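Local coordinates for protein synaptotagmin-4 (PDB 1W16) that acts in neuronal dense core vesicle mobility through KIF1A as a synaptotagmin that does not bind calcium, its second C2 domain being the part present here, at residues D52-V57 and L105-G110; E101-D106 and N113-R118. All coordinates share one frame; numbering follows the deposited sequence.

Contact 1: residues D52-V57 and L105-G110; sequences DPYVKV and LDSERG. With NA (sodium ion), chain C.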
ATOM      1  N   ASP A  52     -16.286   9.280  -1.772  1.00 61.16           N
ATOM      2  CA  ASP A  52     -16.384   8.035  -2.597  1.00 59.48           C
ATOM      3  C   ASP A  52     -15.036   7.324  -2.776  1.00 57.78           C
ATOM      4  O   ASP A  52     -14.445   7.301  -3.855  1.00 58.10           O
ATOM      5  CB  ASP A  52     -17.078   8.342  -3.924  1.00 59.02           C
ATOM      6  CG  ASP A  52     -18.388   9.071  -3.697  1.00 61.19           C
ATOM      7  OD1 ASP A  52     -19.083   8.675  -2.735  1.00 62.13           O
ATOM      8  OD2 ASP A  52     -18.787  10.071  -4.352  1.00 61.63           O
ATOM      9  N   PRO A  53     -14.563   6.731  -1.695  1.00 55.99           N
ATOM     10  CA  PRO A  53     -13.155   6.323  -1.602  1.00 54.74           C
ATOM     11  C   PRO A  53     -12.795   5.175  -2.528  1.00 53.09           C
ATOM     12  O   PRO A  53     -13.608   4.283  -2.739  1.00 52.66           O
ATOM     13  CB  PRO A  53     -12.977   5.899  -0.135  1.00 55.06           C
ATOM     14  CG  PRO A  53     -14.324   6.166   0.532  1.00 56.59           C
ATOM     15  CD  PRO A  53     -15.364   6.381  -0.511  1.00 55.62           C
ATOM     16  N   TYR A  54     -11.608   5.260  -3.117  1.00 50.90           N
ATOM     17  CA  TYR A  54     -10.913   4.121  -3.724  1.00 49.97           C
ATOM     18  C   TYR A  54      -9.444   4.282  -3.350  1.00 50.34           C
ATOM     19  O   TYR A  54      -9.060   5.301  -2.743  1.00 51.32           O
ATOM     20  CB  TYR A  54     -11.107   4.028  -5.237  1.00 49.23           C
ATOM     21  CG  TYR A  54     -10.492   5.139  -6.051  1.00 48.05           C
ATOM     22  CD1 TYR A  54     -11.110   6.399  -6.136  1.00 48.26           C
ATOM     23  CD2 TYR A  54      -9.314   4.931  -6.770  1.00 49.25           C
ATOM     24  CE1 TYR A  54     -10.573   7.413  -6.902  1.00 46.99           C
ATOM     25  CE2 TYR A  54      -8.749   5.950  -7.556  1.00 47.59           C
ATOM     26  CZ  TYR A  54      -9.378   7.192  -7.594  1.00 48.34           C
ATOM     27  OH  TYR A  54      -8.842   8.207  -8.343  1.00 49.57           O
ATOM     28  N   VAL A  55      -8.631   3.288  -3.677  1.00 49.98           N
ATOM     29  CA  VAL A  55      -7.252   3.291  -3.245  1.00 49.57           C
ATOM     30  C   VAL A  55      -6.370   3.013  -4.453  1.00 50.15           C
ATOM     31  O   VAL A  55      -6.632   2.109  -5.257  1.00 50.38           O
ATOM     32  CB  VAL A  55      -6.988   2.260  -2.098  1.00 50.04           C
ATOM     33  CG1 VAL A  55      -5.501   2.350  -1.592  1.00 49.33           C
ATOM     34  CG2 VAL A  55      -7.944   2.494  -0.910  1.00 47.91           C
ATOM     35  N   LYS A  56      -5.338   3.820  -4.596  1.00 50.04           N
ATOM     36  CA  LYS A  56      -4.400   3.603  -5.642  1.00 50.69           C
ATOM     37  C   LYS A  56      -3.140   3.079  -4.960  1.00 51.01           C
ATOM     38  O   LYS A  56      -2.798   3.524  -3.845  1.00 50.95           O
ATOM     39  CB  LYS A  56      -4.173   4.893  -6.442  1.00 51.12           C
ATOM     40  CG  LYS A  56      -3.014   4.804  -7.422  1.00 53.72           C
ATOM     41  CD  LYS A  56      -3.523   5.070  -8.786  1.00 60.40           C
ATOM     42  CE  LYS A  56      -2.412   5.273  -9.797  1.00 60.49           C
ATOM     43  NZ  LYS A  56      -2.755   6.521 -10.443  1.00 58.83           N
ATOM     44  N   VAL A  57      -2.504   2.087  -5.600  1.00 50.29           N
ATOM     45  CA  VAL A  57      -1.309   1.488  -5.061  1.00 50.31           C
ATOM     46  C   VAL A  57      -0.203   1.572  -6.079  1.00 50.40           C
ATOM     47  O   VAL A  57      -0.330   1.034  -7.168  1.00 50.43           O
ATOM     48  CB  VAL A  57      -1.499   0.000  -4.568  1.00 51.57           C
ATOM     49  CG1 VAL A  57      -0.262  -0.415  -3.746  1.00 50.41           C
ATOM     50  CG2 VAL A  57      -2.770  -0.144  -3.684  1.00 49.03           C
ATOM     51  N   LEU A 105      -8.321   8.017  -2.242  1.00 50.98           N
ATOM     52  CA  LEU A 105      -8.748   9.119  -3.099  1.00 53.63           C
ATOM     53  C   LEU A 105     -10.251   9.179  -3.040  1.00 55.07           C
ATOM     54  O   LEU A 105     -10.903   8.164  -2.809  1.00 56.20           O
ATOM     55  CB  LEU A 105      -8.269   8.939  -4.547  1.00 52.87           C
ATOM     56  CG  LEU A 105      -6.750   9.111  -4.746  1.00 54.37           C
ATOM     57  CD1 LEU A 105      -6.126   7.880  -5.394  1.00 52.42           C
ATOM     58  CD2 LEU A 105      -6.463  10.353  -5.562  1.00 51.24           C
ATOM     59  N   ASP A 106     -10.786  10.371  -3.218  1.00 55.87           N
ATOM     60  CA  ASP A 106     -12.223  10.574  -3.257  1.00 57.08           C
ATOM     61  C   ASP A 106     -12.592  10.749  -4.731  1.00 57.12           C
ATOM     62  O   ASP A 106     -12.095  11.623  -5.383  1.00 57.40           O
ATOM     63  CB  ASP A 106     -12.525  11.833  -2.467  1.00 57.47           C
ATOM     64  CG  ASP A 106     -14.009  12.093  -2.286  1.00 59.77           C
ATOM     65  OD1 ASP A 106     -14.883  11.298  -2.721  1.00 61.62           O
ATOM     66  OD2 ASP A 106     -14.374  13.119  -1.686  1.00 62.56           O
ATOM     67  N   SER A 107     -13.417   9.857  -5.255  1.00 58.18           N
ATOM     68  CA  SER A 107     -13.814   9.865  -6.655  1.00 58.73           C
ATOM     69  C   SER A 107     -14.882  10.925  -6.828  1.00 58.69           C
ATOM     70  O   SER A 107     -15.852  10.946  -6.083  1.00 59.21           O
ATOM     71  CB  SER A 107     -14.390   8.496  -7.006  1.00 59.13           C
ATOM     72  OG  SER A 107     -14.327   8.242  -8.395  1.00 61.24           O
ATOM     73  N   GLU A 108     -14.692  11.842  -7.763  1.00 59.17           N
ATOM     74  CA  GLU A 108     -15.702  12.879  -8.033  1.00 59.26           C
ATOM     75  C   GLU A 108     -15.639  13.164  -9.517  1.00 58.66           C
ATOM     76  O   GLU A 108     -14.575  13.489 -10.034  1.00 58.84           O
ATOM     77  CB  GLU A 108     -15.420  14.138  -7.199  1.00 59.57           C
ATOM     78  CG  GLU A 108     -16.265  15.380  -7.509  1.00 63.10           C
ATOM     79  CD  GLU A 108     -17.696  15.354  -6.928  1.00 70.32           C
ATOM     80  OE1 GLU A 108     -18.000  14.508  -6.016  1.00 72.74           O
ATOM     81  OE2 GLU A 108     -18.538  16.201  -7.392  1.00 72.15           O
ATOM     82  N   ARG A 109     -16.763  12.992 -10.200  1.00 58.34           N
ATOM     83  CA  ARG A 109     -16.902  13.293 -11.621  1.00 58.22           C
ATOM     84  C   ARG A 109     -16.710  14.776 -11.947  1.00 56.24           C
ATOM     85  O   ARG A 109     -17.298  15.666 -11.315  1.00 55.26           O
ATOM     86  CB  ARG A 109     -18.273  12.822 -12.149  1.00 59.36           C
ATOM     87  CG  ARG A 109     -18.391  11.295 -12.251  1.00 64.66           C
ATOM     88  CD  ARG A 109     -19.835  10.756 -12.488  1.00 73.04           C
ATOM     89  NE  ARG A 109     -20.081   9.560 -11.657  1.00 77.76           N
ATOM     90  CZ  ARG A 109     -21.270   8.956 -11.488  1.00 79.20           C
ATOM     91  NH1 ARG A 109     -22.361   9.409 -12.109  1.00 78.33           N
ATOM     92  NH2 ARG A 109     -21.358   7.880 -10.700  1.00 79.50           N
ATOM     93  N   GLY A 110     -15.884  15.036 -12.955  1.00 54.55           N
ATOM     94  CA  GLY A 110     -15.701  16.407 -13.423  1.00 52.29           C
ATOM     95  C   GLY A 110     -14.606  17.204 -12.723  1.00 50.86           C
ATOM     96  O   GLY A 110     -14.542  18.395 -12.895  1.00 49.92           O
TER
HETATM   97 NA    NA C1002     -12.614  12.786 -11.118  1.00 60.86          NA
HETATM   98  O   HOH W   1     -17.428  12.134  -4.271  1.00 74.67           O
HETATM   99  O   HOH W   2     -13.601  13.313 -13.898  1.00 57.74           O
HETATM  100  O   HOH W   3     -13.833  10.479 -11.406  1.00 64.91           O

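Contact 2: residues E101-D106 and N113-R118; sequences EFLVLD and NEVIGR. With NA (sodium ion), chain C.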
ATOM      1  N   GLU A 101       3.281   2.672  -2.024  1.00 48.45           N
ATOM      2  CA  GLU A 101       2.553   3.875  -1.712  1.00 48.80           C
ATOM      3  C   GLU A 101       1.067   3.629  -1.910  1.00 49.39           C
ATOM      4  O   GLU A 101       0.654   3.252  -2.994  1.00 51.30           O
ATOM      5  CB  GLU A 101       3.021   4.984  -2.688  1.00 48.80           C
ATOM      6  CG  GLU A 101       2.392   6.353  -2.499  1.00 46.70           C
ATOM      7  CD  GLU A 101       2.754   7.293  -3.646  1.00 50.54           C
ATOM      8  OE1 GLU A 101       2.646   6.906  -4.836  1.00 51.40           O
ATOM      9  OE2 GLU A 101       3.160   8.429  -3.368  1.00 48.59           O
ATOM     10  N   PHE A 102       0.272   3.875  -0.876  1.00 49.77           N
ATOM     11  CA  PHE A 102      -1.178   3.750  -0.901  1.00 49.47           C
ATOM     12  C   PHE A 102      -1.771   5.154  -0.894  1.00 50.00           C
ATOM     13  O   PHE A 102      -1.360   5.978  -0.080  1.00 49.42           O
ATOM     14  CB  PHE A 102      -1.664   3.033   0.363  1.00 49.34           C
ATOM     15  CG  PHE A 102      -1.169   1.654   0.488  1.00 47.73           C
ATOM     16  CD1 PHE A 102       0.088   1.390   1.073  1.00 47.23           C
ATOM     17  CD2 PHE A 102      -1.925   0.589  -0.010  1.00 49.69           C
ATOM     18  CE1 PHE A 102       0.569   0.049   1.217  1.00 48.61           C
ATOM     19  CE2 PHE A 102      -1.461  -0.765   0.107  1.00 48.30           C
ATOM     20  CZ  PHE A 102      -0.192  -1.027   0.704  1.00 47.45           C
ATOM     21  N   LEU A 103      -2.704   5.430  -1.804  1.00 49.74           N
ATOM     22  CA  LEU A 103      -3.409   6.716  -1.789  1.00 49.97           C
ATOM     23  C   LEU A 103      -4.899   6.471  -1.676  1.00 50.06           C
ATOM     24  O   LEU A 103      -5.474   5.778  -2.499  1.00 51.28           O
ATOM     25  CB  LEU A 103      -3.090   7.529  -3.054  1.00 51.00           C
ATOM     26  CG  LEU A 103      -1.560   7.717  -3.226  1.00 52.19           C
ATOM     27  CD1 LEU A 103      -1.130   7.528  -4.659  1.00 52.07           C
ATOM     28  CD2 LEU A 103      -1.047   8.991  -2.577  1.00 50.06           C
ATOM     29  N   VAL A 104      -5.532   7.019  -0.639  1.00 49.42           N
ATOM     30  CA  VAL A 104      -6.947   6.964  -0.534  1.00 47.63           C
ATOM     31  C   VAL A 104      -7.473   8.215  -1.222  1.00 49.81           C
ATOM     32  O   VAL A 104      -7.078   9.335  -0.864  1.00 48.70           O
ATOM     33  CB  VAL A 104      -7.390   6.898   0.931  1.00 48.42           C
ATOM     34  CG1 VAL A 104      -8.934   6.914   1.021  1.00 45.80           C
ATOM     35  CG2 VAL A 104      -6.800   5.628   1.610  1.00 45.57           C
ATOM     36  N   LEU A 105      -8.321   8.017  -2.242  1.00 50.98           N
ATOM     37  CA  LEU A 105      -8.748   9.119  -3.099  1.00 53.63           C
ATOM     38  C   LEU A 105     -10.251   9.179  -3.040  1.00 55.07           C
ATOM     39  O   LEU A 105     -10.903   8.164  -2.809  1.00 56.20           O
ATOM     40  CB  LEU A 105      -8.269   8.939  -4.547  1.00 52.87           C
ATOM     41  CG  LEU A 105      -6.750   9.111  -4.746  1.00 54.37           C
ATOM     42  CD1 LEU A 105      -6.126   7.880  -5.394  1.00 52.42           C
ATOM     43  CD2 LEU A 105      -6.463  10.353  -5.562  1.00 51.24           C
ATOM     44  N   ASP A 106     -10.786  10.371  -3.218  1.00 55.87           N
ATOM     45  CA  ASP A 106     -12.223  10.574  -3.257  1.00 57.08           C
ATOM     46  C   ASP A 106     -12.592  10.749  -4.731  1.00 57.12           C
ATOM     47  O   ASP A 106     -12.095  11.623  -5.383  1.00 57.40           O
ATOM     48  CB  ASP A 106     -12.525  11.833  -2.467  1.00 57.47           C
ATOM     49  CG  ASP A 106     -14.009  12.093  -2.286  1.00 59.77           C
ATOM     50  OD1 ASP A 106     -14.883  11.298  -2.721  1.00 61.62           O
ATOM     51  OD2 ASP A 106     -14.374  13.119  -1.686  1.00 62.56           O
ATOM     52  N   ASN A 113      -9.570  13.859  -8.795  1.00 47.11           N
ATOM     53  CA  ASN A 113      -9.863  13.222  -7.511  1.00 48.27           C
ATOM     54  C   ASN A 113      -8.876  13.705  -6.462  1.00 49.45           C
ATOM     55  O   ASN A 113      -7.670  13.815  -6.705  1.00 50.38           O
ATOM     56  CB  ASN A 113      -9.884  11.683  -7.639  1.00 48.44           C
ATOM     57  CG  ASN A 113     -10.950  11.212  -8.627  1.00 48.95           C
ATOM     58  OD1 ASN A 113     -11.896  11.948  -8.915  1.00 46.48           O
ATOM     59  ND2 ASN A 113     -10.779  10.023  -9.180  1.00 48.23           N
ATOM     60  N   GLU A 114      -9.407  14.086  -5.323  1.00 51.20           N
ATOM     61  CA  GLU A 114      -8.599  14.585  -4.232  1.00 52.79           C
ATOM     62  C   GLU A 114      -8.024  13.424  -3.401  1.00 51.70           C
ATOM     63  O   GLU A 114      -8.706  12.431  -3.152  1.00 51.29           O
ATOM     64  CB  GLU A 114      -9.462  15.478  -3.375  1.00 53.29           C
ATOM     65  CG  GLU A 114      -8.916  15.691  -1.973  1.00 59.41           C
ATOM     66  CD  GLU A 114      -9.727  16.714  -1.187  1.00 67.32           C
ATOM     67  OE1 GLU A 114     -10.719  17.256  -1.738  1.00 70.49           O
ATOM     68  OE2 GLU A 114      -9.368  16.987  -0.023  1.00 70.56           O
ATOM     69  N   VAL A 115      -6.755  13.557  -3.008  1.00 51.32           N
ATOM     70  CA  VAL A 115      -6.101  12.574  -2.160  1.00 49.59           C
ATOM     71  C   VAL A 115      -6.614  12.835  -0.748  1.00 50.47           C
ATOM     72  O   VAL A 115      -6.414  13.939  -0.205  1.00 50.17           O
ATOM     73  CB  VAL A 115      -4.542  12.708  -2.176  1.00 49.24           C
ATOM     74  CG1 VAL A 115      -3.933  11.786  -1.071  1.00 46.15           C
ATOM     75  CG2 VAL A 115      -3.977  12.362  -3.556  1.00 45.02           C
ATOM     76  N   ILE A 116      -7.317  11.859  -0.185  1.00 49.84           N
ATOM     77  CA  ILE A 116      -7.852  12.015   1.148  1.00 51.20           C
ATOM     78  C   ILE A 116      -6.723  11.711   2.128  1.00 51.31           C
ATOM     79  O   ILE A 116      -6.635  12.315   3.202  1.00 50.60           O
ATOM     80  CB  ILE A 116      -8.980  10.994   1.424  1.00 51.65           C
ATOM     81  CG1 ILE A 116     -10.194  11.224   0.520  1.00 53.82           C
ATOM     82  CG2 ILE A 116      -9.367  11.028   2.920  1.00 52.22           C
ATOM     83  CD1 ILE A 116     -11.228  10.062   0.582  1.00 52.81           C
ATOM     84  N   GLY A 117      -5.884  10.736   1.771  1.00 50.76           N
ATOM     85  CA  GLY A 117      -4.798  10.346   2.652  1.00 50.69           C
ATOM     86  C   GLY A 117      -3.809   9.430   1.988  1.00 50.18           C
ATOM     87  O   GLY A 117      -4.088   8.818   0.949  1.00 49.97           O
ATOM     88  N   ARG A 118      -2.650   9.342   2.611  1.00 50.00           N
ATOM     89  CA  ARG A 118      -1.515   8.725   2.005  1.00 51.45           C
ATOM     90  C   ARG A 118      -0.727   7.857   3.016  1.00 51.00           C
ATOM     91  O   ARG A 118      -0.637   8.178   4.194  1.00 50.36           O
ATOM     92  CB  ARG A 118      -0.646   9.842   1.404  1.00 52.13           C
ATOM     93  CG  ARG A 118       0.572   9.318   0.694  1.00 57.42           C
ATOM     94  CD  ARG A 118       1.354  10.402  -0.046  1.00 63.63           C
ATOM     95  NE  ARG A 118       2.568   9.894  -0.698  1.00 63.12           N
ATOM     96  CZ  ARG A 118       3.760   9.851  -0.109  1.00 65.32           C
ATOM     97  NH1 ARG A 118       3.904  10.216   1.169  1.00 65.92           N
ATOM     98  NH2 ARG A 118       4.812   9.413  -0.784  1.00 67.59           N
TER
HETATM   99 NA    NA C1002     -12.614  12.786 -11.118  1.00 60.86          NA
HETATM  100  O   HOH W   2     -13.601  13.313 -13.898  1.00 57.74           O
HETATM  101  O   HOH W   3     -13.833  10.479 -11.406  1.00 64.91           O

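Contact 1: residues D52-V57 and L105-G110
Tyr54 lays one face of its ring against Leu105, and following that side chain outward illustrates how an aromatic group can cover a strand pairing near its end. CB leaves on the face of the sheet that also bears Leu105. With chi1 at 66°, CG is wedged between the backbone N and the carbonyl carbon, a rotation that brings the ring across the neighbouring strand. Tyr54 CD1 then passes 4.0 Å from Ser107 CB, and CE1 lies 3.6 Å from Leu105 CB, which sits over the ring face, offset toward its rim, as a CH-pi contact. Along the ring's other flank, CE2 meets Leu105 CD1 at 3.9 Å, the same methyl that touches CB of Lys56. The hydroxyl at the tip hydrogen-bonds Asn113 ND2. With the ring cut back to an alanine, this flank of Leu105 would probably lose its cover and the Asn113 amide its hydroxyl partner.

Next to the ring, Tyr54 N donates to Leu105 O at 3.0 Å and Leu105 N to Tyr54 O at 2.9 Å. Beyond them Ser107 N reaches Asp52 O from above the carbonyl plane. Asp52 N points almost straight (177°) at Asp106 OD1, 2.6 Å away and met from above the carboxylate plane; Asp52 OD2 lies 4.4 Å from that oxygen, so the two acids probably raise the negative potential here. Glu108 O binds a sodium ion at 2.4 Å. Paired strands running out into acidic loops are characteristic of the loop end of a C2 beta-sandwich, where calcium-binding relatives hold their ions.

Contact 2: residues E101-D106 and N113-R118
Arg118 grips one oxygen of Glu101 side-on: its NE and NH2 both bond Glu101 OE2, at 3.1 and 3.2 Å, with that oxygen in the guanidinium plane at its edge. The carboxylate is turned 82° from that plane, and its OE2 is met on the anti side; Tyr60 and Asn58 take OE1. Arg118 reaches this point because CG lies anti to the backbone N (chi1 -178°) and the chain stays extended on to NE, running beside Leu103, whose CD2 packs on the arginine CG at 3.7 Å.

Val104 marks a classic beta bulge in the hairpin of strands 98-106 and 114-122. Its carbonyl O accepts from both Ile116 N, at 2.6 Å, and Gly117 N, at 3.2 Å, while Val104 N returns a bond to Gly117 O, and the register slips by one residue. The extra residue, Ile116, turns its side chain toward strand 101-106, where its CD1 lies 3.9 Å from Val104 CG1.

The same methyl reaches Asp106 CB at 3.8 Å, so the isoleucine covers the aliphatic base of an acidic residue. Asp106 N bonds Glu114 O, and Asn113 CB closes on Asp106 O at 3.2 Å.

The centres of contact 1 and contact 2 lie about 7 Å apart on one four-stranded antiparallel sheet of the C2 domain. Strand 98-106 is the common member, flanked by 53-61 in contact 1 and in contact 2 by 114-122, one of the sheet's two edge strands, with Leu105 and Asp106 serving both. Along the chain, 52-57 comes first, 101-106 and 105-110 overlap much later, and 113-118 follows after a short loop. That loop draws the contacts together at a sodium ion, to which contact 1 offers Glu108 O, contact 2 offers Asn113 OD1, and Ser111 O adds a further ligand beside two waters. The long-range pairing and the local hairpin thus jointly shape one loop end of the domain.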